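Local coordinates for DNA polymerase III, gamma subunit-related protein (PDB 2GNO), which is related to the clamp-loading gamma subunit of bacterial DNA polymerase III and probably binds DNA, although its precise role is not established, at residues E7-I12 with I21-E26; L28-E33 with N139-F144; E37-V42 with Y85-D90. All coordinates share one frame; numbering follows the deposited sequence. Where two conformers were deposited one is given.

In the fold
Contacts 2 and 3 share helix 30-43, which packs on a five-stranded parallel sheet, and contact 1 lies beside it. Contacts 1 and 3 reach that sheet through strands 19-24 and 84-88, and their centres are about 10 Å apart; E7 OE1 and Y41 OH join them in a probable hydrogen bond of 2.6 Å. Contact 2 holds the start of the helix against the chain before helix 142-152, its centre about 12 Å from that of contact 1 and 15 Å from that of contact 3. A sodium ion lies about 4 Å from the side chain of Y30 in contact 2, and a 2-ethoxyethanol, probably from the crystallisation liquor, about 4 Å from that of I87 in contact 3.

Contact 1 (E7-I12 with I21-E26); sequences ETLKRI and ILINGE
L9 of helix 5-14 packs on I21 and I23 of strand 19-24, where the helix lies against one face of the parallel sheet of an AAA+-like domain. The strand order across this sheet, 2-3-4-1-5, is that of the AAA+ branch of the P-loop NTPases, and strand 19-24 is its first strand. The backbones stay well apart, with 9.2 Å between L9 CA and I21 CA, and the gap is bridged by methyl groups. One branch of L9 serves each isoleucine. L9 CD2 meets the end of I21 at CD1, 4.0 Å away, and lies almost as near the shorter branch, 4.1 Å from I21 CG2. The other branch reaches further along the strand, with L9 CD1 4.3 Å from I23 CD1. I21 can extend to the helix because its CG1 is anti to the carbonyl carbon (chi1 -58°) and its CD1 continues the chain in a stretched form (chi2 172°). I23 leaves the backbone pointing less directly at the helix, yet its extended CG1-CD1 arm brings CD1 closer. V136 of strand 134-137 touches both L9 and I21, while L38 of helix 30-43 touches L9 and V34 touches I23, so the leucine sits among three elements of the fold. L22, between the two isoleucines, points to the opposite face of the sheet. The cross-contact chemistry is wholly apolar: no hydrogen bond joins the segments, so across them helix 5-14 and strand 19-24 are held by non-directional packing of buried methyl groups alone.

Contact 2 (L28-E33 with N139-F144); sequences LSYPRE and NVPKEF
The phenol ring of Y30 carries V140 CG2 on one face and a water at its edge, in the ring plane. The methyl lies 3.5 Å above the plane, offset toward the rim and nearest Y30 CG; measured to the ring centroid, V140 CG2 is 3.9 Å away and 26° off the normal, a CH-pi contact. N139 O approaches obliquely, 3.3 Å from Y30 CE2, and P141 CD comes within 3.8 Å of Y30 OH. With its CG anti to the backbone N (chi1 -166°), Y30 reaches from the first turn of helix 30-43 to the chain between strand 134-137 and helix 142-152. F166 of helix 166-189 meets the same ring edge-to-face, and F144 meets F166 in turn. D27 OD1 accepts the backbone N-H groups of S29 and Y30, which anchors the first turn of the helix that carries the ring. The polar link across the contact runs through the water, which is hydrogen-bonded to Y30 OH at 2.8 Å and donates to N139 O at 3.1 Å. The tyrosine therefore joins the two segments twice, by its apolar face and by a water-bridged hydroxyl.

Contact 3 (E37-V42 with Y85-D90); sequences ELPEYV and YVIVHD
Y85 OH is hydrogen-bonded to OE2 of E43, the residue that follows V42 in helix 30-43, and lies against V42 itself. V42 CG1 is 3.3 Å from Y85 OH and V42 CB is 3.5 Å from the same oxygen, so the hydroxyl has an apolar neighbour as well as its carboxylate partner. The ring behind it is overlaid by P39. P39 CB stands 3.7 Å from the centroid of the Y85 ring and only 11° off the normal, a nearly vertical CH-pi contact over the ring centre. P39 CG lies toward the CB end of the ring, 3.8 Å from Y85 CD2, while P39 CA reaches toward the hydroxyl end, 3.9 Å from Y85 CE2. Y85 can lie beneath the helix because its CG is anti to the carbonyl carbon (chi1 -61°), which sends the ring off the strand and obliquely under it. Helix 30-43 is the connection of the beta-alpha-beta crossover between the parallel strands 19-24 and 52-55; the axes of its part 37-42 and of strand segment 85-88 run at 155°, nearly antiparallel. The helix is kinked at P39 and E40, whose backbone N atoms make no bond to the preceding turn. Replacing Y85 by an alanine would probably leave the face of P39 without its aromatic partner and E43 without the hydroxyl it bonds. Two residues on, I87 again points to the helix, its CD1 4.4 Å from P39 CG, whereas V86 faces helix 64-74 on the other side of the sheet. I87 also touches L36, a residue of the pocket that holds 2-ethoxyethanol.

Contact 1 (E7-I12 with I21-E26)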
# COMPACT_ATOMS: atom_id res chain seq x y z
N GLU A 7 -12.97 -15.43 10.81
CA GLU A 7 -14.06 -16.20 11.42
C GLU A 7 -14.85 -15.40 12.46
O GLU A 7 -16.06 -15.56 12.56
CB GLU A 7 -13.53 -17.52 12.03
CG GLU A 7 -14.63 -18.53 12.43
CD GLU A 7 -15.51 -18.96 11.24
OE1 GLU A 7 -15.01 -19.03 10.10
OE2 GLU A 7 -16.71 -19.27 11.47
N THR A 8 -14.16 -14.55 13.22
CA THR A 8 -14.79 -13.70 14.23
C THR A 8 -15.71 -12.69 13.54
O THR A 8 -16.85 -12.50 13.96
CB THR A 8 -13.75 -13.02 15.12
OG1 THR A 8 -12.94 -14.04 15.74
CG2 THR A 8 -14.41 -12.18 16.21
N LEU A 9 -15.20 -12.08 12.47
CA LEU A 9 -15.96 -11.14 11.64
C LEU A 9 -17.18 -11.77 11.01
O LEU A 9 -18.25 -11.15 10.99
CB LEU A 9 -15.09 -10.58 10.50
CG LEU A 9 -14.16 -9.42 10.81
CD1 LEU A 9 -13.22 -9.14 9.67
CD2 LEU A 9 -14.98 -8.19 11.16
N LYS A 10 -17.00 -12.96 10.44
CA LYS A 10 -18.06 -13.73 9.80
C LYS A 10 -19.28 -13.90 10.70
O LYS A 10 -20.41 -13.70 10.27
CB LYS A 10 -17.52 -15.10 9.34
CG LYS A 10 -18.53 -15.98 8.63
CD LYS A 10 -17.91 -17.25 8.12
CE LYS A 10 -18.93 -18.17 7.48
NZ LYS A 10 -20.04 -18.57 8.38
N ARG A 11 -19.01 -14.25 11.96
CA ARG A 11 -20.04 -14.46 12.97
C ARG A 11 -20.77 -13.17 13.34
O ARG A 11 -22.00 -13.17 13.48
CB ARG A 11 -19.40 -15.07 14.21
CG ARG A 11 -18.75 -16.42 13.95
N ILE A 12 -20.00 -12.09 13.49
CA ILE A 12 -20.53 -10.75 13.80
C ILE A 12 -21.44 -10.32 12.65
O ILE A 12 -22.53 -9.80 12.89
CB ILE A 12 -19.37 -9.73 14.01
CG1 ILE A 12 -18.64 -10.05 15.33
CG2 ILE A 12 -19.91 -8.29 14.07
CD1 ILE A 12 -17.36 -9.28 15.56
N ILE A 21 -18.22 -1.75 9.15
CA ILE A 21 -17.03 -2.22 9.85
C ILE A 21 -15.83 -1.44 9.35
O ILE A 21 -15.78 -1.03 8.18
CB ILE A 21 -16.79 -3.75 9.55
CG1 ILE A 21 -18.00 -4.58 9.98
CG2 ILE A 21 -15.51 -4.24 10.25
CD1 ILE A 21 -17.93 -6.06 9.56
N LEU A 22 -14.89 -1.20 10.24
CA LEU A 22 -13.67 -0.52 9.90
C LEU A 22 -12.59 -1.49 10.26
O LEU A 22 -12.47 -1.87 11.45
CB LEU A 22 -13.47 0.79 10.67
CG LEU A 22 -12.17 1.53 10.27
CD1 LEU A 22 -12.30 2.22 8.93
CD2 LEU A 22 -11.86 2.51 11.28
N ILE A 23 -11.82 -1.91 9.26
CA ILE A 23 -10.69 -2.81 9.46
C ILE A 23 -9.49 -1.89 9.61
O ILE A 23 -9.13 -1.16 8.68
CB ILE A 23 -10.55 -3.84 8.34
CG1 ILE A 23 -11.79 -4.75 8.41
CG2 ILE A 23 -9.27 -4.65 8.51
CD1 ILE A 23 -11.90 -5.76 7.37
N ASN A 24 -8.86 -1.98 10.78
CA ASN A 24 -7.75 -1.12 11.17
C ASN A 24 -6.46 -1.88 11.47
O ASN A 24 -6.47 -2.90 12.17
CB ASN A 24 -8.22 -0.35 12.41
CG ASN A 24 -7.26 0.73 12.89
OD1 ASN A 24 -7.18 0.96 14.09
ND2 ASN A 24 -6.54 1.40 11.98
N GLY A 25 -5.34 -1.42 10.94
CA GLY A 25 -4.07 -2.11 11.20
C GLY A 25 -2.87 -1.29 10.81
O GLY A 25 -2.99 -0.36 10.02
N GLU A 26 -1.71 -1.62 11.39
CA GLU A 26 -0.47 -0.91 11.09
C GLU A 26 0.22 -1.37 9.79
O GLU A 26 0.97 -0.60 9.21
CB GLU A 26 0.52 -1.01 12.27

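Contact 2 (L28-E33 with N139-F144)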
# COMPACT_ATOMS: atom_id res chain seq x y z
N LEU A 28 1.00 -2.15 5.91
CA LEU A 28 0.68 -1.32 4.73
C LEU A 28 -0.47 -1.83 3.86
O LEU A 28 -1.21 -1.02 3.28
CB LEU A 28 1.89 -1.15 3.81
CG LEU A 28 3.15 -0.45 4.34
CD1 LEU A 28 4.24 -0.46 3.29
CD2 LEU A 28 2.86 0.96 4.78
N SER A 29 -0.60 -3.15 3.76
CA SER A 29 -1.64 -3.79 2.94
C SER A 29 -2.56 -4.80 3.63
O SER A 29 -3.58 -5.12 3.04
CB SER A 29 -0.97 -4.47 1.74
OG SER A 29 -0.02 -5.41 2.17
N TYR A 30 -2.26 -5.27 4.85
CA TYR A 30 -3.12 -6.27 5.50
C TYR A 30 -4.57 -5.79 5.69
O TYR A 30 -5.44 -6.57 5.40
CB TYR A 30 -2.49 -6.83 6.78
CG TYR A 30 -3.12 -8.08 7.34
CD1 TYR A 30 -3.13 -9.27 6.61
CD2 TYR A 30 -3.55 -8.12 8.66
CE1 TYR A 30 -3.64 -10.45 7.16
CE2 TYR A 30 -4.04 -9.29 9.22
CZ TYR A 30 -4.09 -10.45 8.47
OH TYR A 30 -4.59 -11.58 9.05
N PRO A 31 -4.82 -4.53 6.17
CA PRO A 31 -6.22 -4.06 6.27
C PRO A 31 -6.99 -4.15 4.94
O PRO A 31 -8.15 -4.57 4.95
CB PRO A 31 -6.09 -2.61 6.74
CG PRO A 31 -4.76 -2.62 7.52
CD PRO A 31 -3.88 -3.55 6.74
N ARG A 32 -6.34 -3.75 3.84
CA ARG A 32 -6.92 -3.81 2.50
C ARG A 32 -7.19 -5.24 2.04
O ARG A 32 -8.25 -5.51 1.46
CB ARG A 32 -6.00 -3.15 1.48
CG ARG A 32 -5.88 -1.63 1.58
CD ARG A 32 -4.68 -1.14 0.79
NE ARG A 32 -4.69 -1.65 -0.59
CZ ARG A 32 -5.29 -1.08 -1.64
NH1 ARG A 32 -5.90 0.09 -1.56
NH2 ARG A 32 -5.23 -1.69 -2.83
N GLU A 33 -6.24 -6.14 2.27
CA GLU A 33 -6.37 -7.57 1.88
C GLU A 33 -7.37 -8.35 2.71
O GLU A 33 -8.04 -9.24 2.19
CB GLU A 33 -5.01 -8.26 1.89
CG GLU A 33 -4.07 -7.69 0.84
CD GLU A 33 -4.59 -7.86 -0.57
OE1 GLU A 33 -5.09 -8.94 -0.92
OE2 GLU A 33 -4.50 -6.89 -1.33
N ASN A 139 -3.81 -7.65 12.80
CA ASN A 139 -2.36 -7.86 12.90
C ASN A 139 -1.98 -9.08 12.09
O ASN A 139 -2.68 -10.09 12.15
CB ASN A 139 -1.97 -8.07 14.36
CG ASN A 139 -2.19 -6.83 15.20
OD1 ASN A 139 -1.47 -5.84 15.04
ND2 ASN A 139 -3.15 -6.88 16.12
N VAL A 140 -0.91 -8.98 11.31
CA VAL A 140 -0.43 -10.08 10.47
C VAL A 140 0.13 -11.08 11.47
O VAL A 140 1.04 -10.71 12.21
CB VAL A 140 0.69 -9.58 9.52
CG1 VAL A 140 1.35 -10.72 8.76
CG2 VAL A 140 0.16 -8.53 8.54
N PRO A 141 -0.41 -12.33 11.54
CA PRO A 141 0.10 -13.27 12.55
C PRO A 141 1.57 -13.65 12.40
O PRO A 141 2.10 -13.63 11.30
CB PRO A 141 -0.78 -14.52 12.35
CG PRO A 141 -1.91 -14.10 11.53
CD PRO A 141 -1.45 -12.95 10.71
N LYS A 142 2.19 -14.01 13.54
CA LYS A 142 3.60 -14.42 13.57
C LYS A 142 3.84 -15.62 12.66
O LYS A 142 4.84 -15.67 11.96
CB LYS A 142 4.04 -14.76 15.00
N GLU A 143 2.91 -16.58 12.70
CA GLU A 143 3.00 -17.78 11.85
C GLU A 143 3.17 -17.45 10.36
O GLU A 143 3.95 -18.12 9.69
CB GLU A 143 1.87 -18.81 12.08
CG GLU A 143 0.39 -18.34 12.09
CD GLU A 143 -0.08 -17.73 13.42
OE1 GLU A 143 0.75 -17.49 14.32
OE2 GLU A 143 -1.31 -17.51 13.56
N PHE A 144 2.48 -16.43 9.85
CA PHE A 144 2.62 -16.02 8.43
C PHE A 144 4.07 -15.62 8.09
O PHE A 144 4.60 -16.04 7.05
CB PHE A 144 1.66 -14.89 8.06
CG PHE A 144 1.93 -14.30 6.71
CD1 PHE A 144 1.52 -14.95 5.55
CD2 PHE A 144 2.62 -13.10 6.58
CE1 PHE A 144 1.80 -14.41 4.30
CE2 PHE A 144 2.89 -12.57 5.33
CZ PHE A 144 2.48 -13.22 4.20
O HOH W 1 -5.39 -11.47 11.76

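Contact 3 (E37-V42 with Y85-D90)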
# COMPACT_ATOMS: atom_id res chain seq x y z
N GLU A 37 -10.75 -10.05 0.90
CA GLU A 37 -11.04 -11.47 1.07
C GLU A 37 -12.26 -11.71 1.96
O GLU A 37 -12.78 -12.80 1.98
CB GLU A 37 -9.80 -12.16 1.69
CG GLU A 37 -8.60 -12.20 0.77
CD GLU A 37 -8.82 -13.05 -0.47
OE1 GLU A 37 -9.66 -13.98 -0.42
OE2 GLU A 37 -8.16 -12.81 -1.50
N LEU A 38 -12.76 -10.70 2.65
CA LEU A 38 -13.87 -10.89 3.57
C LEU A 38 -15.17 -11.40 2.98
O LEU A 38 -15.73 -12.33 3.52
CB LEU A 38 -14.12 -9.62 4.41
CG LEU A 38 -15.16 -9.68 5.53
CD1 LEU A 38 -14.80 -10.78 6.48
CD2 LEU A 38 -15.19 -8.37 6.28
N PRO A 39 -15.65 -10.81 1.89
CA PRO A 39 -16.91 -11.27 1.33
C PRO A 39 -16.95 -12.74 0.94
O PRO A 39 -17.93 -13.43 1.24
CB PRO A 39 -17.09 -10.35 0.12
CG PRO A 39 -16.25 -9.18 0.43
CD PRO A 39 -15.11 -9.68 1.12
N GLU A 40 -15.91 -13.20 0.26
CA GLU A 40 -15.81 -14.61 -0.11
C GLU A 40 -15.68 -15.50 1.12
O GLU A 40 -16.21 -16.59 1.13
CB GLU A 40 -14.70 -14.87 -1.10
CG GLU A 40 -14.53 -16.33 -1.42
CD GLU A 40 -13.67 -16.59 -2.63
OE1 GLU A 40 -13.27 -15.66 -3.34
OE2 GLU A 40 -13.42 -17.76 -2.86
N TYR A 41 -14.96 -15.04 2.14
CA TYR A 41 -14.84 -15.81 3.36
C TYR A 41 -16.20 -15.98 4.05
O TYR A 41 -16.51 -17.05 4.55
CB TYR A 41 -13.84 -15.20 4.32
CG TYR A 41 -13.56 -16.13 5.48
CD1 TYR A 41 -12.61 -17.12 5.37
CD2 TYR A 41 -14.31 -16.06 6.65
CE1 TYR A 41 -12.39 -18.02 6.42
CE2 TYR A 41 -14.08 -16.92 7.70
CZ TYR A 41 -13.12 -17.90 7.58
OH TYR A 41 -12.90 -18.78 8.63
N VAL A 42 -17.03 -14.94 4.07
CA VAL A 42 -18.35 -15.04 4.68
C VAL A 42 -19.32 -15.86 3.83
O VAL A 42 -20.05 -16.68 4.35
CB VAL A 42 -18.99 -13.64 4.90
CG1 VAL A 42 -20.45 -13.72 5.40
CG2 VAL A 42 -18.17 -12.81 5.86
N TYR A 85 -21.71 -6.22 -0.45
CA TYR A 85 -20.55 -5.67 0.22
C TYR A 85 -19.96 -4.45 -0.46
O TYR A 85 -19.91 -4.41 -1.67
CB TYR A 85 -19.45 -6.73 0.29
CG TYR A 85 -19.85 -7.96 1.06
CD1 TYR A 85 -20.65 -8.94 0.48
CD2 TYR A 85 -19.38 -8.18 2.35
CE1 TYR A 85 -21.03 -10.06 1.17
CE2 TYR A 85 -19.78 -9.30 3.07
CZ TYR A 85 -20.61 -10.24 2.47
OH TYR A 85 -21.00 -11.38 3.10
N VAL A 86 -19.54 -3.45 0.32
CA VAL A 86 -18.87 -2.28 -0.22
C VAL A 86 -17.54 -2.17 0.50
O VAL A 86 -17.51 -2.14 1.72
CB VAL A 86 -19.67 -0.96 -0.01
CG1 VAL A 86 -18.84 0.24 -0.46
CG2 VAL A 86 -20.97 -1.01 -0.76
N ILE A 87 -16.44 -2.11 -0.26
CA ILE A 87 -15.10 -1.98 0.30
C ILE A 87 -14.56 -0.59 -0.00
O ILE A 87 -14.54 -0.18 -1.16
CB ILE A 87 -14.18 -3.05 -0.25
CG1 ILE A 87 -14.75 -4.45 0.08
CG2 ILE A 87 -12.79 -2.91 0.34
CD1 ILE A 87 -14.21 -5.52 -0.78
N VAL A 88 -14.19 0.16 1.03
CA VAL A 88 -13.64 1.52 0.84
C VAL A 88 -12.24 1.47 1.42
O VAL A 88 -12.09 1.42 2.64
CB VAL A 88 -14.46 2.58 1.57
CG1 VAL A 88 -13.90 4.00 1.27
CG2 VAL A 88 -15.93 2.46 1.18
N HIS A 89 -11.23 1.49 0.56
CA HIS A 89 -9.84 1.41 1.02
C HIS A 89 -9.30 2.73 1.50
O HIS A 89 -9.54 3.75 0.85
CB HIS A 89 -8.93 0.91 -0.09
CG HIS A 89 -9.22 -0.49 -0.54
ND1 HIS A 89 -9.17 -1.57 0.32
CD2 HIS A 89 -9.41 -1.02 -1.77
CE1 HIS A 89 -9.40 -2.68 -0.35
NE2 HIS A 89 -9.54 -2.38 -1.62
N ASP A 90 -8.56 2.74 2.61
CA ASP A 90 -7.97 3.99 3.14
C ASP A 90 -9.00 5.12 3.24
O ASP A 90 -8.80 6.23 2.72
CB ASP A 90 -6.74 4.33 2.29
CG ASP A 90 -5.60 3.32 2.48
OD1 ASP A 90 -5.29 2.99 3.65
OD2 ASP A 90 -4.98 2.91 1.49